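Long-range contacts in 457aa long hypothetical protein (Pyrococcus horikoshii, PDB 2CSU), which is of unknown function but belongs to the succinyl-CoA ligase-like proteins, with a Rossmann-type CoA-binding domain followed by two ligase-type domains: residues A[15-19]-A[46-50]; A[194-200]-A[225-230]. Residues are numbered along the deposited sequence.

Contact 1 of 2, residues A[15-19]-A[46-50]; sequences GASND and EEEVQ
Asn18 lays its carboxamide along the backbone of Glu48, Val49 and Gln50, with its CA 5.6 Å from that of Val49. Its chi1 of -76° (m) and chi2 of -65° let one amide group bridge the strand edge: Asn18 ND2 donates to Glu48 O (3.1 Å), and Gln50 N donates to Asn18 OD1 (2.7 Å, nearly linear). Gln50, in a left-handed backbone conformation (51/38) at the turn between strands 48-49 and 52-53, sends its side chain back so that NE2 reaches Ser17 O at 3.0 Å; NE2 also donates to Tyr25 O on helix 23-31. Next to these polar links Ala16 CB meets Val49 CG1 at 4.0 Å, beside Phe28 and Pro41. One water accepts from Asn18 N (3.1 Å) and donates to Glu46 OE1 (3.0 Å). Residues 15-19 are extended at Ala16 and Ser17; Ser17, chi1 t, accepts from Asp19 N at OG (3.0 Å), an ST turn. This loop follows the first strand of the parallel Rossmann-type sheet and leads into helix 23-31. Uncharged amide groups and backbone thus make the direct hydrogen bonds between the segments, and the carboxylate of Glu46 joins them through water.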
loop_
_atom_site.group_PDB
_atom_site.type_symbol
_atom_site.label_atom_id
_atom_site.label_comp_id
_atom_site.label_asym_id
_atom_site.label_seq_id
_atom_site.Cartn_x
_atom_site.Cartn_y
_atom_site.Cartn_z
ATOM N N GLY A 15 -19.665 32.119 -4.083
ATOM C CA GLY A 15 -19.882 31.512 -2.790
ATOM C C GLY A 15 -18.574 31.542 -2.018
ATOM O O GLY A 15 -18.459 30.960 -0.944
ATOM N N ALA A 16 -17.571 32.210 -2.578
ATOM C CA ALA A 16 -16.286 32.328 -1.887
ATOM C C ALA A 16 -16.647 32.863 -0.504
ATOM O O ALA A 16 -17.500 33.753 -0.376
ATOM C CB ALA A 16 -15.364 33.306 -2.626
ATOM N N SER A 17 -16.006 32.330 0.527
ATOM C CA SER A 17 -16.326 32.746 1.886
ATOM C C SER A 17 -15.115 32.989 2.789
ATOM O O SER A 17 -14.008 32.525 2.510
ATOM C CB SER A 17 -17.246 31.680 2.502
ATOM O OG SER A 17 -17.621 31.981 3.827
ATOM N N ASN A 18 -15.343 33.724 3.874
ATOM C CA ASN A 18 -14.293 34.011 4.854
ATOM C C ASN A 18 -14.458 33.031 6.021
ATOM O O ASN A 18 -13.604 32.949 6.907
ATOM C CB ASN A 18 -14.410 35.451 5.377
ATOM C CG ASN A 18 -13.919 36.479 4.378
ATOM O OD1 ASN A 18 -12.730 36.525 4.046
ATOM N ND2 ASN A 18 -14.828 37.313 3.893
ATOM N N ASP A 19 -15.568 32.298 6.010
ATOM C CA ASP A 19 -15.869 31.315 7.049
ATOM C C ASP A 19 -15.190 29.991 6.680
ATOM O O ASP A 19 -15.545 29.357 5.690
ATOM C CB ASP A 19 -17.390 31.127 7.167
ATOM C CG ASP A 19 -17.796 30.238 8.349
ATOM O OD1 ASP A 19 -16.932 29.868 9.174
ATOM O OD2 ASP A 19 -18.999 29.918 8.458
ATOM N N GLU A 46 -20.120 40.198 1.015
ATOM C CA GLU A 46 -18.722 40.468 1.294
ATOM C C GLU A 46 -18.122 41.526 0.372
ATOM O O GLU A 46 -18.430 41.574 -0.824
ATOM C CB GLU A 46 -17.930 39.169 1.166
ATOM C CG GLU A 46 -18.137 38.215 2.313
ATOM C CD GLU A 46 -17.905 38.865 3.648
ATOM O OE1 GLU A 46 -18.224 38.243 4.676
ATOM O OE2 GLU A 46 -17.409 40.007 3.667
ATOM N N GLU A 47 -17.274 42.382 0.939
ATOM C CA GLU A 47 -16.605 43.422 0.159
ATOM C C GLU A 47 -15.297 42.796 -0.281
ATOM O O GLU A 47 -14.775 43.055 -1.368
ATOM C CB GLU A 47 -16.306 44.650 1.026
ATOM C CG GLU A 47 -17.512 45.239 1.728
ATOM C CD GLU A 47 -18.614 45.609 0.761
ATOM O OE1 GLU A 47 -18.298 46.209 -0.297
ATOM O OE2 GLU A 47 -19.794 45.303 1.065
ATOM N N GLU A 48 -14.782 41.938 0.584
ATOM C CA GLU A 48 -13.532 41.255 0.326
ATOM C C GLU A 48 -13.592 39.860 0.917
ATOM O O GLU A 48 -14.310 39.606 1.884
ATOM C CB GLU A 48 -12.386 42.076 0.927
ATOM C CG GLU A 48 -11.195 41.314 1.451
ATOM C CD GLU A 48 -11.384 40.830 2.874
ATOM O OE1 GLU A 48 -11.894 41.580 3.737
ATOM O OE2 GLU A 48 -11.010 39.679 3.128
ATOM N N VAL A 49 -12.843 38.951 0.313
ATOM C CA VAL A 49 -12.804 37.583 0.777
ATOM C C VAL A 49 -11.364 37.148 0.820
ATOM O O VAL A 49 -10.658 37.194 -0.190
ATOM C CB VAL A 49 -13.609 36.638 -0.154
ATOM C CG1 VAL A 49 -13.415 35.192 0.276
ATOM C CG2 VAL A 49 -15.082 36.991 -0.089
ATOM N N GLN A 50 -10.929 36.731 2.001
ATOM C CA GLN A 50 -9.562 36.289 2.179
ATOM C C GLN A 50 -8.572 37.321 1.640
ATOM O O GLN A 50 -7.547 36.981 1.048
ATOM C CB GLN A 50 -9.382 34.915 1.507
ATOM C CG GLN A 50 -10.036 33.798 2.327
ATOM C CD GLN A 50 -10.058 32.452 1.622
ATOM O OE1 GLN A 50 -9.013 31.919 1.244
ATOM N NE2 GLN A 50 -11.254 31.888 1.454
HETATM O O HOH W 1 -18.034 35.308 4.129
#

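Contact 2 of 2, residues A[194-200]-A[225-230]; sequences MEYLADT and RVTKKK
Two charged pairs link the exposed margin of this helix-to-helix contact. Lys229, extended from an m chi1, brings NZ to 2.9 Å from Asp199 OD1 in a hydrogen-bonded salt bridge, whereas Glu195 OE2 and Arg225 NH2, at 3.7 Å, form a long one, the carboxylate lying at the edge of the guanidinium. The apolar part centres on Val226 (chi1 t): its CG1 rests 3.7 Å from Ala198 CB and its CG2 4.4 Å from the CB of selenomethionine Met194. Ala198 and Val226 also set the register, with their CA atoms 5.6 Å apart. Hydrogen bonds to backbone carbonyls come from Lys230, whose NZ donates to Leu197 O (2.8 Å) and Thr200 O (2.7 Å) and also to Asp203 O, so that the ammonium group gathers three carbonyls. Lys230 is extended (-141/154), just past helix 216-229, with chi1 off-rotamer at 8°. Both segments begin as helix. Within the flavodoxin-like domain, helix 216-229 is the connection of the beta-alpha-beta unit between neighbouring parallel strands 205-210 and 232-236, and packs here on the preceding helix 190-197; Val226 and Met194 both touch Ile232, while Leu197 and Thr200 pack on Lys178 of strand 175-181.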
loop_
_atom_site.group_PDB
_atom_site.type_symbol
_atom_site.label_atom_id
_atom_site.label_comp_id
_atom_site.label_asym_id
_atom_site.label_seq_id
_atom_site.Cartn_x
_atom_site.Cartn_y
_atom_site.Cartn_z
HETATM N N MSE A 194 -13.211 12.064 -22.173
HETATM C CA MSE A 194 -12.250 11.212 -22.855
HETATM C C MSE A 194 -11.945 11.782 -24.231
HETATM O O MSE A 194 -10.826 11.644 -24.722
HETATM C CB MSE A 194 -12.775 9.775 -23.001
HETATM C CG MSE A 194 -12.645 8.930 -21.740
HETATM SE SE MSE A 194 -13.451 7.278 -21.828
HETATM C CE MSE A 194 -14.866 7.741 -22.351
ATOM N N GLU A 195 -12.932 12.414 -24.865
ATOM C CA GLU A 195 -12.682 12.991 -26.180
ATOM C C GLU A 195 -11.676 14.128 -26.037
ATOM O O GLU A 195 -10.720 14.227 -26.798
ATOM C CB GLU A 195 -13.980 13.511 -26.817
ATOM C CG GLU A 195 -14.868 12.410 -27.417
ATOM C CD GLU A 195 -16.191 12.934 -27.975
ATOM O OE1 GLU A 195 -16.893 13.688 -27.264
ATOM O OE2 GLU A 195 -16.528 12.583 -29.126
ATOM N N TYR A 196 -11.883 14.991 -25.053
ATOM C CA TYR A 196 -10.961 16.102 -24.854
ATOM C C TYR A 196 -9.544 15.641 -24.453
ATOM O O TYR A 196 -8.548 16.112 -25.008
ATOM C CB TYR A 196 -11.525 17.037 -23.793
ATOM C CG TYR A 196 -10.500 17.939 -23.158
ATOM C CD1 TYR A 196 -10.011 19.065 -23.831
ATOM C CD2 TYR A 196 -10.019 17.672 -21.877
ATOM C CE1 TYR A 196 -9.074 19.903 -23.235
ATOM C CE2 TYR A 196 -9.079 18.501 -21.276
ATOM C CZ TYR A 196 -8.612 19.612 -21.960
ATOM O OH TYR A 196 -7.674 20.422 -21.368
ATOM N N LEU A 197 -9.471 14.723 -23.491
ATOM C CA LEU A 197 -8.202 14.212 -22.989
ATOM C C LEU A 197 -7.418 13.416 -24.019
ATOM O O LEU A 197 -6.206 13.244 -23.895
ATOM C CB LEU A 197 -8.450 13.351 -21.744
ATOM C CG LEU A 197 -8.896 14.086 -20.477
ATOM C CD1 LEU A 197 -9.376 13.090 -19.434
ATOM C CD2 LEU A 197 -7.726 14.904 -19.931
ATOM N N ALA A 198 -8.108 12.922 -25.039
ATOM C CA ALA A 198 -7.444 12.153 -26.076
ATOM C C ALA A 198 -6.346 12.956 -26.780
ATOM O O ALA A 198 -5.382 12.372 -27.274
ATOM C CB ALA A 198 -8.467 11.669 -27.107
ATOM N N ASP A 199 -6.476 14.282 -26.812
ATOM C CA ASP A 199 -5.494 15.107 -27.517
ATOM C C ASP A 199 -4.523 15.982 -26.732
ATOM O O ASP A 199 -3.587 16.539 -27.313
ATOM C CB ASP A 199 -6.209 15.978 -28.558
ATOM C CG ASP A 199 -6.835 15.153 -29.658
ATOM O OD1 ASP A 199 -6.175 14.196 -30.118
ATOM O OD2 ASP A 199 -7.979 15.455 -30.054
ATOM N N THR A 200 -4.720 16.127 -25.432
ATOM C CA THR A 200 -3.780 16.938 -24.674
ATOM C C THR A 200 -2.433 16.213 -24.696
ATOM O O THR A 200 -2.344 15.067 -25.127
ATOM C CB THR A 200 -4.228 17.108 -23.209
ATOM O OG1 THR A 200 -4.680 15.847 -22.704
ATOM C CG2 THR A 200 -5.344 18.135 -23.102
ATOM N N ARG A 225 -11.968 4.591 -29.888
ATOM C CA ARG A 225 -11.086 5.483 -30.638
ATOM C C ARG A 225 -9.918 5.986 -29.780
ATOM O O ARG A 225 -8.749 5.878 -30.139
ATOM C CB ARG A 225 -11.924 6.668 -31.123
ATOM C CG ARG A 225 -12.592 6.405 -32.473
ATOM C CD ARG A 225 -13.197 7.678 -33.074
ATOM N NE ARG A 225 -14.409 8.073 -32.351
ATOM C CZ ARG A 225 -14.285 9.100 -31.496
ATOM N NH1 ARG A 225 -13.115 9.704 -31.352
ATOM N NH2 ARG A 225 -15.351 9.526 -30.810
ATOM N N VAL A 226 -10.264 6.590 -28.626
ATOM C CA VAL A 226 -9.228 7.147 -27.763
ATOM C C VAL A 226 -8.169 6.102 -27.372
ATOM O O VAL A 226 -6.978 6.375 -27.309
ATOM C CB VAL A 226 -9.889 7.719 -26.507
ATOM C CG1 VAL A 226 -8.833 8.361 -25.606
ATOM C CG2 VAL A 226 -10.930 8.761 -26.887
ATOM N N THR A 227 -8.653 4.879 -27.064
ATOM C CA THR A 227 -7.733 3.841 -26.609
ATOM C C THR A 227 -6.699 3.485 -27.667
ATOM O O THR A 227 -5.814 2.663 -27.466
ATOM C CB THR A 227 -8.551 2.601 -26.251
ATOM O OG1 THR A 227 -7.717 1.686 -25.541
ATOM C CG2 THR A 227 -9.036 1.929 -27.534
ATOM N N LYS A 228 -6.851 4.101 -28.849
ATOM C CA LYS A 228 -5.840 3.900 -29.854
ATOM C C LYS A 228 -4.676 4.892 -29.686
ATOM O O LYS A 228 -3.518 4.569 -29.931
ATOM C CB LYS A 228 -6.526 3.959 -31.220
ATOM C CG LYS A 228 -7.355 2.678 -31.437
ATOM C CD LYS A 228 -7.913 2.536 -32.856
ATOM C CE LYS A 228 -8.594 1.180 -33.088
ATOM N NZ LYS A 228 -9.626 1.311 -34.116
ATOM N N LYS A 229 -5.008 6.119 -29.221
ATOM C CA LYS A 229 -3.975 7.122 -28.930
ATOM C C LYS A 229 -3.302 6.901 -27.560
ATOM O O LYS A 229 -2.090 6.758 -27.445
ATOM C CB LYS A 229 -4.636 8.497 -28.961
ATOM C CG LYS A 229 -5.245 8.807 -30.327
ATOM C CD LYS A 229 -5.933 10.169 -30.344
ATOM C CE LYS A 229 -6.306 10.620 -31.762
ATOM N NZ LYS A 229 -6.996 11.911 -31.712
ATOM N N LYS A 230 -4.128 6.931 -26.497
ATOM C CA LYS A 230 -3.599 6.657 -25.165
ATOM C C LYS A 230 -4.569 5.827 -24.330
ATOM O O LYS A 230 -5.757 5.745 -24.611
ATOM C CB LYS A 230 -3.308 7.986 -24.465
ATOM C CG LYS A 230 -3.830 9.195 -25.245
ATOM C CD LYS A 230 -3.966 10.438 -24.362
ATOM C CE LYS A 230 -3.337 11.682 -25.000
ATOM N NZ LYS A 230 -3.440 12.813 -24.080
#

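In the fold
Contacts 1 and 2 belong to different domains, the CoA-binding and the flavodoxin-like one, and hold no element in common; their centres are 39 Å apart and their nearest atoms about 24 Å. Contact 1 is peripheral, 32 Å from the centre of the chain, and ties the loop after strand 10-14, the neighbour of edge strand 38-42, to a short two-stranded hairpin. Contact 2, at 14 Å, packs the ends of two helices against each other. Both are partly buried, each joining a small apolar patch to a polar margin. Direct bonding in contact 1 relies on neutral amides, whereas contact 2 uses lysine ammonium groups, one toward carbonyls and one toward a carboxylate, and buries the larger area, 388 against 271 Å².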